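Interpain A (Prevotella intermedia, PDB 3BB7) probably cleaves proteins as a C10-family cysteine peptidase and is captured here as its zymogen, with the prodomain still attached to the catalytic domain. Local coordinates at residues 4-7 and 13-16; 59-64 and 297-302; 92-97 and 183-188; 150-155 and 189-194; 242-245 and 250-253. The protein carries 1 engineered substitution. All coordinates share one frame; numbering follows the deposited sequence.

Contact 1 (4-7 and 13-16); sequences LREL and YTVF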
# COMPACT_ATOMS: atom_id res chain seq x y z
N LEU A 4 -1.35 21.89 -18.56
CA LEU A 4 -1.38 20.43 -18.58
C LEU A 4 -0.86 19.91 -19.91
O LEU A 4 -1.21 20.44 -20.97
CB LEU A 4 -2.79 19.91 -18.26
CG LEU A 4 -3.16 19.77 -16.77
CD1 LEU A 4 -3.28 21.11 -16.06
CD2 LEU A 4 -4.44 19.00 -16.63
N ARG A 5 -0.00 18.88 -19.83
CA ARG A 5 0.63 18.29 -21.01
C ARG A 5 0.31 16.80 -21.03
O ARG A 5 0.71 16.08 -20.13
CB ARG A 5 2.15 18.49 -20.96
CG ARG A 5 2.60 19.94 -20.75
CD ARG A 5 2.49 20.72 -22.05
NE ARG A 5 3.15 22.04 -22.00
CZ ARG A 5 2.51 23.21 -22.07
NH1 ARG A 5 3.20 24.34 -22.03
NH2 ARG A 5 1.18 23.26 -22.15
N GLU A 6 -0.38 16.35 -22.07
CA GLU A 6 -0.77 14.94 -22.15
C GLU A 6 0.45 14.02 -22.21
O GLU A 6 1.31 14.18 -23.08
CB GLU A 6 -1.65 14.70 -23.38
CG GLU A 6 -2.20 13.30 -23.49
CD GLU A 6 -2.84 13.01 -24.84
OE1 GLU A 6 -3.43 13.95 -25.43
OE2 GLU A 6 -2.75 11.84 -25.29
N LEU A 7 0.53 13.08 -21.27
CA LEU A 7 1.62 12.10 -21.25
C LEU A 7 1.18 10.73 -21.74
O LEU A 7 1.89 10.07 -22.51
CB LEU A 7 2.19 11.99 -19.82
CG LEU A 7 2.84 13.25 -19.27
CD1 LEU A 7 3.31 13.07 -17.83
CD2 LEU A 7 3.99 13.67 -20.19
N TYR A 13 -9.17 7.45 -19.00
CA TYR A 13 -8.36 8.43 -18.25
C TYR A 13 -7.17 8.89 -19.05
O TYR A 13 -6.72 8.21 -19.97
CB TYR A 13 -7.89 7.89 -16.89
CG TYR A 13 -6.94 6.71 -16.99
CD1 TYR A 13 -5.58 6.89 -17.30
CD2 TYR A 13 -7.41 5.40 -16.80
CE1 TYR A 13 -4.72 5.81 -17.43
CE2 TYR A 13 -6.53 4.30 -16.92
CZ TYR A 13 -5.19 4.52 -17.24
OH TYR A 13 -4.35 3.43 -17.36
N THR A 14 -6.65 10.06 -18.66
CA THR A 14 -5.49 10.67 -19.31
C THR A 14 -4.58 11.11 -18.18
O THR A 14 -5.05 11.66 -17.16
CB THR A 14 -5.92 11.89 -20.15
OG1 THR A 14 -6.89 11.48 -21.13
CG2 THR A 14 -4.74 12.50 -20.90
N VAL A 15 -3.29 10.82 -18.33
CA VAL A 15 -2.29 11.31 -17.38
C VAL A 15 -1.75 12.60 -17.99
O VAL A 15 -1.26 12.62 -19.13
CB VAL A 15 -1.16 10.26 -17.16
CG1 VAL A 15 -0.03 10.85 -16.36
CG2 VAL A 15 -1.74 9.02 -16.48
N PHE A 16 -1.85 13.70 -17.24
CA PHE A 16 -1.34 14.97 -17.73
C PHE A 16 -0.22 15.44 -16.82
O PHE A 16 -0.40 15.49 -15.61
CB PHE A 16 -2.42 16.04 -17.65
CG PHE A 16 -3.45 16.00 -18.75
CD1 PHE A 16 -4.71 15.47 -18.51
CD2 PHE A 16 -3.20 16.57 -20.00
CE1 PHE A 16 -5.70 15.46 -19.51
CE2 PHE A 16 -4.20 16.56 -21.00
CZ PHE A 16 -5.43 16.01 -20.75

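Contact 2 (59-64 and 297-302); sequences DEVITN and DLLNPG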
# COMPACT_ATOMS: atom_id res chain seq x y z
N ASP A 59 -10.47 2.28 -14.48
CA ASP A 59 -11.03 1.96 -15.80
C ASP A 59 -12.31 1.12 -15.66
O ASP A 59 -13.31 1.42 -16.30
CB ASP A 59 -9.97 1.26 -16.68
CG ASP A 59 -10.53 0.85 -18.01
OD1 ASP A 59 -10.94 -0.33 -18.12
OD2 ASP A 59 -10.58 1.70 -18.93
N GLU A 60 -12.28 0.09 -14.79
CA GLU A 60 -13.42 -0.78 -14.56
C GLU A 60 -14.62 -0.00 -14.02
O GLU A 60 -15.75 -0.15 -14.51
CB GLU A 60 -13.01 -1.87 -13.57
CG GLU A 60 -14.04 -2.92 -13.28
CD GLU A 60 -13.52 -3.91 -12.26
OE1 GLU A 60 -13.09 -5.03 -12.66
OE2 GLU A 60 -13.52 -3.56 -11.07
N VAL A 61 -14.40 0.85 -13.03
CA VAL A 61 -15.57 1.55 -12.46
C VAL A 61 -16.16 2.60 -13.37
O VAL A 61 -17.39 2.77 -13.41
CB VAL A 61 -15.34 2.15 -11.03
CG1 VAL A 61 -14.94 1.03 -10.07
CG2 VAL A 61 -14.34 3.28 -11.00
N ILE A 62 -15.31 3.28 -14.12
CA ILE A 62 -15.80 4.26 -15.05
C ILE A 62 -16.62 3.56 -16.16
O ILE A 62 -17.74 4.01 -16.50
CB ILE A 62 -14.67 5.16 -15.63
CG1 ILE A 62 -14.07 6.02 -14.52
CG2 ILE A 62 -15.22 6.05 -16.76
CD1 ILE A 62 -12.88 6.88 -14.92
N THR A 63 -16.09 2.48 -16.72
CA THR A 63 -16.85 1.78 -17.76
C THR A 63 -18.16 1.21 -17.20
O THR A 63 -19.20 1.28 -17.86
CB THR A 63 -16.00 0.74 -18.49
OG1 THR A 63 -15.60 -0.28 -17.60
CG2 THR A 63 -14.76 1.39 -19.09
N ASN A 64 -18.13 0.70 -15.97
CA ASN A 64 -19.35 0.17 -15.41
C ASN A 64 -20.39 1.27 -15.13
O ASN A 64 -21.58 1.09 -15.37
CB ASN A 64 -19.04 -0.56 -14.09
CG ASN A 64 -20.30 -1.09 -13.39
OD1 ASN A 64 -20.82 -0.47 -12.46
ND2 ASN A 64 -20.78 -2.25 -13.84
N ASP A 297 -13.01 6.44 -3.07
CA ASP A 297 -14.45 6.38 -2.76
C ASP A 297 -15.26 5.73 -3.87
O ASP A 297 -16.15 4.91 -3.62
CB ASP A 297 -15.01 7.76 -2.39
CG ASP A 297 -14.69 8.86 -3.40
OD1 ASP A 297 -14.01 8.62 -4.44
OD2 ASP A 297 -15.13 10.01 -3.16
N LEU A 298 -14.92 6.06 -5.11
CA LEU A 298 -15.65 5.55 -6.27
C LEU A 298 -15.31 4.11 -6.64
O LEU A 298 -15.88 3.58 -7.60
CB LEU A 298 -15.44 6.48 -7.46
CG LEU A 298 -14.06 7.08 -7.73
CD1 LEU A 298 -12.95 6.07 -7.82
CD2 LEU A 298 -14.10 7.93 -9.01
N LEU A 299 -14.42 3.46 -5.90
CA LEU A 299 -14.06 2.05 -6.23
C LEU A 299 -15.01 1.05 -5.54
O LEU A 299 -14.57 0.22 -4.73
CB LEU A 299 -12.58 1.73 -5.90
CG LEU A 299 -11.57 2.64 -6.62
CD1 LEU A 299 -10.18 2.27 -6.21
CD2 LEU A 299 -11.72 2.55 -8.12
N ASN A 300 -16.31 1.13 -5.84
CA ASN A 300 -17.27 0.18 -5.23
C ASN A 300 -16.93 -1.23 -5.72
O ASN A 300 -16.67 -1.42 -6.90
CB ASN A 300 -18.70 0.54 -5.66
CG ASN A 300 -19.75 -0.36 -5.04
OD1 ASN A 300 -20.14 -0.19 -3.88
ND2 ASN A 300 -20.19 -1.34 -5.79
N PRO A 301 -16.86 -2.20 -4.81
CA PRO A 301 -16.59 -3.59 -5.18
C PRO A 301 -17.58 -4.10 -6.21
O PRO A 301 -18.78 -3.83 -6.09
CB PRO A 301 -16.75 -4.34 -3.84
CG PRO A 301 -16.38 -3.35 -2.85
CD PRO A 301 -16.91 -2.03 -3.35
N GLY A 302 -17.10 -4.81 -7.22
CA GLY A 302 -18.01 -5.49 -8.18
C GLY A 302 -18.25 -6.94 -7.78
O GLY A 302 -18.26 -7.26 -6.58

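Contact 3 (92-97 and 183-188); sequences TTWGQQ and ATLMLH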
# COMPACT_ATOMS: atom_id res chain seq x y z
N THR A 92 8.64 7.88 4.70
CA THR A 92 9.46 6.91 4.01
C THR A 92 8.99 6.74 2.56
O THR A 92 7.83 6.99 2.22
CB THR A 92 9.40 5.55 4.70
OG1 THR A 92 8.02 5.18 4.91
CG2 THR A 92 10.12 5.59 6.02
N THR A 93 9.91 6.31 1.70
CA THR A 93 9.59 5.97 0.33
C THR A 93 10.17 4.60 0.01
O THR A 93 11.02 4.45 -0.86
CB THR A 93 10.10 7.04 -0.67
OG1 THR A 93 11.46 7.38 -0.36
CG2 THR A 93 9.23 8.29 -0.58
N TRP A 94 9.70 3.60 0.73
CA TRP A 94 10.31 2.28 0.62
C TRP A 94 9.81 1.46 -0.57
O TRP A 94 8.85 1.86 -1.24
CB TRP A 94 10.12 1.53 1.95
CG TRP A 94 10.91 2.17 3.08
CD1 TRP A 94 11.83 3.19 2.97
CD2 TRP A 94 10.89 1.80 4.46
NE1 TRP A 94 12.39 3.47 4.20
CE2 TRP A 94 11.81 2.65 5.13
CE3 TRP A 94 10.14 0.88 5.21
CZ2 TRP A 94 12.02 2.60 6.51
CZ3 TRP A 94 10.36 0.79 6.59
CH2 TRP A 94 11.29 1.66 7.22
N GLY A 95 10.50 0.36 -0.86
CA GLY A 95 10.18 -0.46 -2.00
C GLY A 95 10.40 -1.93 -1.68
O GLY A 95 10.37 -2.33 -0.50
N GLN A 96 10.63 -2.74 -2.72
CA GLN A 96 10.66 -4.20 -2.54
C GLN A 96 11.99 -4.84 -2.93
O GLN A 96 12.19 -6.05 -2.70
CB GLN A 96 9.57 -4.86 -3.40
CG GLN A 96 8.15 -4.50 -3.00
CD GLN A 96 7.15 -5.43 -3.67
OE1 GLN A 96 7.38 -6.63 -3.78
NE2 GLN A 96 6.00 -4.86 -4.10
N GLN A 97 12.90 -4.07 -3.54
CA GLN A 97 14.19 -4.62 -3.97
C GLN A 97 15.35 -4.14 -3.08
O GLN A 97 15.15 -3.97 -1.87
CB GLN A 97 14.39 -4.45 -5.48
CG GLN A 97 13.29 -5.16 -6.24
CD GLN A 97 13.51 -5.21 -7.70
OE1 GLN A 97 13.15 -4.29 -8.42
NE2 GLN A 97 14.11 -6.30 -8.16
N ALA A 183 16.04 -4.10 6.18
CA ALA A 183 15.92 -5.44 5.60
C ALA A 183 15.38 -6.44 6.62
O ALA A 183 14.64 -7.33 6.25
CB ALA A 183 17.26 -5.91 5.09
N THR A 184 15.79 -6.31 7.89
CA THR A 184 15.29 -7.17 8.95
C THR A 184 13.78 -6.97 9.11
O THR A 184 13.04 -7.95 9.16
CB THR A 184 16.01 -6.85 10.27
OG1 THR A 184 17.42 -7.15 10.11
CG2 THR A 184 15.43 -7.66 11.41
N LEU A 185 13.34 -5.71 9.17
CA LEU A 185 11.93 -5.40 9.31
C LEU A 185 11.11 -5.94 8.12
O LEU A 185 10.05 -6.56 8.31
CB LEU A 185 11.74 -3.88 9.48
CG LEU A 185 10.30 -3.39 9.62
CD1 LEU A 185 9.64 -3.98 10.91
CD2 LEU A 185 10.24 -1.88 9.65
N MET A 186 11.62 -5.76 6.90
CA MET A 186 10.94 -6.27 5.69
C MET A 186 10.79 -7.78 5.73
O MET A 186 9.72 -8.30 5.47
CB MET A 186 11.75 -5.90 4.45
CG MET A 186 11.71 -4.44 4.09
SD MET A 186 10.13 -4.01 3.33
CE MET A 186 10.36 -2.25 3.10
N LEU A 187 11.88 -8.48 6.10
CA LEU A 187 11.85 -9.93 6.15
C LEU A 187 10.83 -10.38 7.20
O LEU A 187 9.99 -11.23 6.96
CB LEU A 187 13.24 -10.45 6.50
CG LEU A 187 13.33 -11.86 7.09
CD1 LEU A 187 13.08 -12.78 5.98
CD2 LEU A 187 14.69 -12.09 7.70
N HIS A 188 10.86 -9.74 8.37
CA HIS A 188 9.96 -10.15 9.44
C HIS A 188 8.50 -9.88 9.09
O HIS A 188 7.63 -10.73 9.36
CB HIS A 188 10.36 -9.45 10.73
CG HIS A 188 11.60 -10.02 11.33
ND1 HIS A 188 11.82 -10.02 12.69
CD2 HIS A 188 12.67 -10.64 10.77
CE1 HIS A 188 12.99 -10.59 12.94
NE2 HIS A 188 13.51 -11.00 11.80

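Contact 4 (150-155 and 189-194); sequences VAISAD and CGVASE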
# COMPACT_ATOMS: atom_id res chain seq x y z
N VAL A 150 13.59 -24.01 0.59
CA VAL A 150 14.57 -23.15 1.30
C VAL A 150 13.86 -22.42 2.42
O VAL A 150 12.87 -21.70 2.18
CB VAL A 150 15.27 -22.15 0.31
CG1 VAL A 150 16.10 -21.13 1.05
CG2 VAL A 150 16.13 -22.89 -0.66
N ALA A 151 14.39 -22.51 3.65
CA ALA A 151 13.76 -21.88 4.82
C ALA A 151 14.05 -20.40 4.86
O ALA A 151 15.20 -19.99 4.73
CB ALA A 151 14.26 -22.55 6.13
N ILE A 152 13.01 -19.62 5.10
CA ILE A 152 13.15 -18.18 5.31
C ILE A 152 12.52 -17.93 6.69
O ILE A 152 11.31 -18.05 6.85
CB ILE A 152 12.43 -17.39 4.21
CG1 ILE A 152 13.06 -17.69 2.83
CG2 ILE A 152 12.44 -15.89 4.55
CD1 ILE A 152 12.17 -17.30 1.65
N SER A 153 13.35 -17.59 7.67
CA SER A 153 12.94 -17.58 9.07
C SER A 153 13.07 -16.21 9.70
O SER A 153 13.94 -15.43 9.32
CB SER A 153 13.79 -18.58 9.86
OG SER A 153 13.62 -19.88 9.31
N ALA A 154 12.24 -15.95 10.71
CA ALA A 154 12.34 -14.74 11.50
C ALA A 154 12.23 -15.10 12.99
O ALA A 154 11.29 -15.80 13.40
CB ALA A 154 11.19 -13.84 11.12
N ASP A 155 13.20 -14.65 13.78
CA ASP A 155 13.13 -14.81 15.24
C ASP A 155 12.68 -13.49 15.83
O ASP A 155 13.48 -12.66 16.28
CB ASP A 155 14.50 -15.21 15.78
CG ASP A 155 14.48 -15.44 17.28
OD1 ASP A 155 13.39 -15.28 17.90
OD2 ASP A 155 15.57 -15.76 17.83
N CYS A 189 8.24 -8.75 8.42
CA CYS A 189 6.85 -8.46 8.00
C CYS A 189 6.38 -9.49 6.99
O CYS A 189 5.19 -9.88 7.03
CB CYS A 189 6.74 -7.06 7.41
SG CYS A 189 6.89 -5.76 8.66
N GLY A 190 7.26 -9.91 6.08
CA GLY A 190 6.87 -10.96 5.12
C GLY A 190 6.60 -12.30 5.80
O GLY A 190 5.56 -12.95 5.55
N VAL A 191 7.54 -12.77 6.61
CA VAL A 191 7.37 -14.07 7.28
C VAL A 191 6.10 -14.06 8.14
O VAL A 191 5.31 -15.01 8.14
CB VAL A 191 8.61 -14.42 8.11
CG1 VAL A 191 8.33 -15.65 8.99
CG2 VAL A 191 9.81 -14.66 7.15
N ALA A 192 5.88 -12.97 8.88
CA ALA A 192 4.65 -12.82 9.70
C ALA A 192 3.37 -12.91 8.88
O ALA A 192 2.34 -13.37 9.39
CB ALA A 192 4.68 -11.53 10.45
N SER A 193 3.44 -12.50 7.61
CA SER A 193 2.28 -12.47 6.73
C SER A 193 2.15 -13.72 5.89
O SER A 193 1.32 -13.77 4.97
CB SER A 193 2.38 -11.25 5.82
OG SER A 193 2.32 -10.05 6.60
N GLU A 194 2.95 -14.75 6.22
CA GLU A 194 2.96 -16.01 5.43
C GLU A 194 3.24 -15.76 3.95
O GLU A 194 2.62 -16.37 3.06
CB GLU A 194 1.66 -16.79 5.61
CG GLU A 194 1.75 -18.28 5.37
CD GLU A 194 2.66 -19.01 6.36
OE1 GLU A 194 3.05 -20.16 6.04
OE2 GLU A 194 2.96 -18.44 7.43

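Contact 5 (242-245 and 250-253); sequences FSEL and PLIY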
# COMPACT_ATOMS: atom_id res chain seq x y z
N PHE A 242 -11.70 7.74 7.12
CA PHE A 242 -11.58 9.07 7.75
C PHE A 242 -11.38 9.01 9.25
O PHE A 242 -10.58 9.78 9.80
CB PHE A 242 -12.77 9.96 7.42
CG PHE A 242 -13.03 10.15 5.95
CD1 PHE A 242 -11.98 10.33 5.04
CD2 PHE A 242 -14.35 10.18 5.49
CE1 PHE A 242 -12.26 10.53 3.66
CE2 PHE A 242 -14.65 10.38 4.14
CZ PHE A 242 -13.60 10.56 3.22
N SER A 243 -12.10 8.12 9.91
CA SER A 243 -11.98 7.99 11.35
C SER A 243 -10.58 7.51 11.76
O SER A 243 -9.97 8.04 12.74
CB SER A 243 -13.11 7.14 11.94
OG SER A 243 -13.02 5.80 11.53
N GLU A 244 -10.03 6.54 11.03
CA GLU A 244 -8.74 6.02 11.41
C GLU A 244 -7.65 7.07 11.16
O GLU A 244 -6.77 7.27 11.98
CB GLU A 244 -8.42 4.74 10.64
CG GLU A 244 -9.22 3.57 11.10
CD GLU A 244 -8.78 3.02 12.42
OE1 GLU A 244 -7.69 3.37 12.93
OE2 GLU A 244 -9.54 2.18 12.95
N LEU A 245 -7.73 7.76 10.03
CA LEU A 245 -6.69 8.77 9.76
C LEU A 245 -6.79 9.98 10.67
O LEU A 245 -5.76 10.56 11.05
CB LEU A 245 -6.66 9.15 8.25
CG LEU A 245 -5.80 8.19 7.37
CD1 LEU A 245 -4.29 8.24 7.73
CD2 LEU A 245 -6.28 6.77 7.41
N PRO A 250 -2.18 5.36 10.02
CA PRO A 250 -2.08 4.98 8.60
C PRO A 250 -2.56 3.55 8.45
O PRO A 250 -2.43 2.74 9.40
CB PRO A 250 -0.59 5.08 8.31
CG PRO A 250 0.03 5.85 9.46
CD PRO A 250 -0.88 5.64 10.65
N LEU A 251 -3.13 3.24 7.28
CA LEU A 251 -3.78 1.96 7.01
C LEU A 251 -3.07 1.11 5.97
O LEU A 251 -2.79 1.60 4.89
CB LEU A 251 -5.22 2.17 6.54
CG LEU A 251 -6.13 2.91 7.54
CD1 LEU A 251 -7.43 3.27 6.90
CD2 LEU A 251 -6.38 2.03 8.74
N ILE A 252 -2.79 -0.15 6.29
CA ILE A 252 -2.30 -1.10 5.30
C ILE A 252 -3.50 -1.48 4.44
O ILE A 252 -4.57 -1.85 4.98
CB ILE A 252 -1.76 -2.35 6.04
CG1 ILE A 252 -0.60 -1.95 6.97
CG2 ILE A 252 -1.37 -3.46 5.04
CD1 ILE A 252 -0.24 -3.02 8.01
N TYR A 253 -3.39 -1.38 3.11
CA TYR A 253 -4.54 -1.54 2.23
C TYR A 253 -4.11 -2.33 0.99
O TYR A 253 -3.01 -2.14 0.48
CB TYR A 253 -4.99 -0.14 1.80
CG TYR A 253 -6.39 0.02 1.23
CD1 TYR A 253 -7.42 0.56 2.01
CD2 TYR A 253 -6.69 -0.37 -0.08
CE1 TYR A 253 -8.69 0.75 1.49
CE2 TYR A 253 -7.98 -0.18 -0.62
CZ TYR A 253 -8.98 0.37 0.18
OH TYR A 253 -10.24 0.58 -0.35

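Contact 1 (4-7 and 13-16)
Glu6 and Phe16 face each other in the beta hairpin that opens the chain, where strand 4-9 turns back into strand 14-18. They form an antiparallel non-hydrogen-bonded pair, CA to CA 4.5 Å. The neighbouring rung is a backbone bond from Leu7 N to Val15 O, 2.8 Å long and nearly straight, with 167° at the hydrogen. Beside it, the CA-H of Phe16 points to Arg5 O, CA to O 3.3 Å, a weaker link that backs up the pairing.

Phe16 dominates the packing. Its CG sits anti to the carbonyl carbon, chi1 -79°, which swings the ring back beside its own backbone N and across the first strand. Leu4 lies across it at about a right angle and rests CD2 on Phe16 CB, 3.7 Å away. The ring's CD2 comes 3.5 Å from Glu6 N, at an oblique angle. Thr14 CG2 rides 3.4 Å above the plane of the Phe16 ring, displaced toward its rim, and the same methyl meets Glu6 CG at 3.7 Å. The extended Glu6 side chain thus lends its aliphatic part to this group. Leu7 and Val15 approach each other more loosely and both also touch Phe43.

Further backbone bonds carry the ladder on, from Arg5 to Gly17 and from Val15 to Lys8, while Phe16 bonds to Ala24 on the next strand. The local strand directions differ by 130°, so the pairing is noticeably twisted. This is a twisted beta hairpin at the edge of an antiparallel sheet, within the region related to Spi protease inhibitors.

Contact 2 (59-64 and 297-302)
Val61 turns both methyls toward a backbone oxygen, Leu298 O, because chi1 of -58° sets CG1 anti to its carbonyl carbon and wedges CG2 between that carbon and the backbone N, a less usual choice for a helical valine. Leu299, with CG likewise anti to its carbonyl carbon, sends CD2 toward the same two methyls. Leu298 O rests against the face formed by Val61 CB, CG1 and CG2, 3.7 Å from each methyl.

Leu299 CD2 then closes on Val61 CG2 at 4.0 Å, the two side chains crossing at about a right angle. Leu298 is a looser neighbour, its CD1 4.5 Å from Val61 CG2. The oxygen against the valine has a polar partner of its own: Asn300 N reaches Leu298 O at 3.0 Å, a weak bond that closes an inverse gamma turn centred on Leu299. The carbonyl of Leu298, which starts this turn, also faces Val61, while the segment 297-302 has no regular structure. What passes between these side chains is therefore van der Waals contact.

The preceding residue, Glu60, grips the same loop further on, OE1 accepting from Phe307 N and OE2 from Thr308 N. Leu299 also packs on Trp53, Trp54 and Ala57, and its side chain lies about 9 Å from that of His267, the predicted proton acceptor. The contact thus lays prodomain helix 49-68 against the loop between strands 292-294 and 312-315, with Leu36 of strand 35-39 touching both Leu298 and Ile62.

Contact 3 (92-97 and 183-188)
Met186 reaches out from helix 176-192 to Trp94 and Gly95, and its side chain can be followed outward atom by atom. CB and CG are the spacer. The chain leaves CB with CG beside the backbone N, chi1 -72°, and bends at chi2, -75°, before running straight to the methyl, with CE anti to CG. SD comes alongside the carbonyl of Gly95, 4.2 Å from its O. The tip, CE, does the real touching: it lies 3.6 Å from Gly95 O and 3.8 Å from Trp94 CE3, approaching the indole obliquely, and it also meets Trp94 CB at 4.0 Å. The methyl therefore fills the angle between Trp94 CB, the indole and the carbonyl of Gly95.

Leu185, one residue earlier on the helix, takes the far rim of the same ring system. Its CD2 meets Trp94 CZ3 at 4.1 Å, at the ring edge and near its plane. One face of the indole is taken by Thr92 CG2, 3.3 Å above the plane and displaced toward the rim, while NE1 gives its proton to Lys167 O. That bond and the packing around the ring are consistent with a restrained indole.

Gly95 O accepts from Thr119 OG1 on helix 116-128, which begins with Ala116, the engineered replacement at the predicted nucleophile, whose side chain is about 9 Å from Gly95. The loop 92-97 is thus clasped between helix 176-192 and helix 116-128, with Asn126 of the latter against Trp94.

Contact 4 (150-155 and 189-194)
Val191, near the C-terminal end of helix 176-192, packs against Ile152 and Ala154 of strand 150-154, one arm of a two-stranded antiparallel ribbon whose other arm is strand 138-142. Its branches divide the work. CG1, anti to the backbone N at chi1 170°, is turned to Ala154, 4.0 Å from its CB. CG2 goes to Ile152 instead, 3.9 Å from that residue's CG2 and 3.7 Å from its backbone O. One valine thus bridges two residues that point to the same side of the strand, while Ser153 between them turns away and bonds to Thr139.

Just beyond, the helix ends in a Schellman motif with Glu194, at positive phi, as the C-prime residue: Met195 N bonds to Gly190 O, and Glu194 N to Val191 O at 3.1 Å. Ser193 adds a side-chain bond, OG to Cys189 O at 2.9 Å. Glu194 then reaches back to the ribbon through OE2 and His138 NE2.

Chemically the interface is methyl against methyl and backbone, with nothing to fix direction. Its fit rests on shape, while the polar bonds lie beside it, within the helix end, within the ribbon, and from Glu194 to His138.

Contact 5 (242-245 and 250-253)
Leu245 and Leu251 meet first: Leu245 CD2 lies 3.7 Å from Leu251 CD1 and 3.9 Å from its CG, the two side chains slanting past each other. The other branch of Leu245 points to the start of the strand, where CD1 sits 4.0 Å from Pro250 CA. Glu244 comes in from the neighbouring helix position at about a right angle to Leu251, and it uses its aliphatic part, CB 3.9 Å and CG 4.0 Å from Leu251 CD2. Leu251 thus meets both residues of the helix, CD1 mainly on Leu245 and CD2 on Glu244.

The next shell surrounds these groups. Glu244 bends at chi2, -74°, which carries its carboxylate off the leucine and lets OE1 pair with His249 ND1 in the connecting turn. Leu251 stands on strand 251-255, bonded through its backbone to Ile271 on strand 267-274, and it also packs on Met313 and Arg315 of strand 312-315. Leu245 shares its other flanks with Ile271 and Tyr274, and Pro250 presses on Tyr127 and Phe128 of helix 116-128.

Helix 234-246 therefore folds back, after a short turn, onto the sheet strand that follows it. The contact itself is apolar and nondirectional. The charge of Glu244 lies at its margin and is met by a hydrogen bond in the turn, which probably eases placing the carboxylate beside hydrocarbon.

In the fold
From the N terminus, contact 1 closes a short hairpin at the outer edge of the large antiparallel sheet. Contact 2 then spans 232 residues, tying prodomain helix 49-68 to the loop between strands 292-294 and 312-315, and its span encloses contacts 3, 4 and 5. Contacts 3 and 4 cross, since 150-155 falls between the segments of contact 3 and 189-194 follows them. They share helix 176-192 and touch directly, Leu187 CD1 lying 3.5 Å from Ile152 CG2. Contact 5 comes later as a short helix-to-strand return. It reaches the same sheet as contact 1, the centres about 29 Å apart, so prodomain and catalytic parts share one sheet.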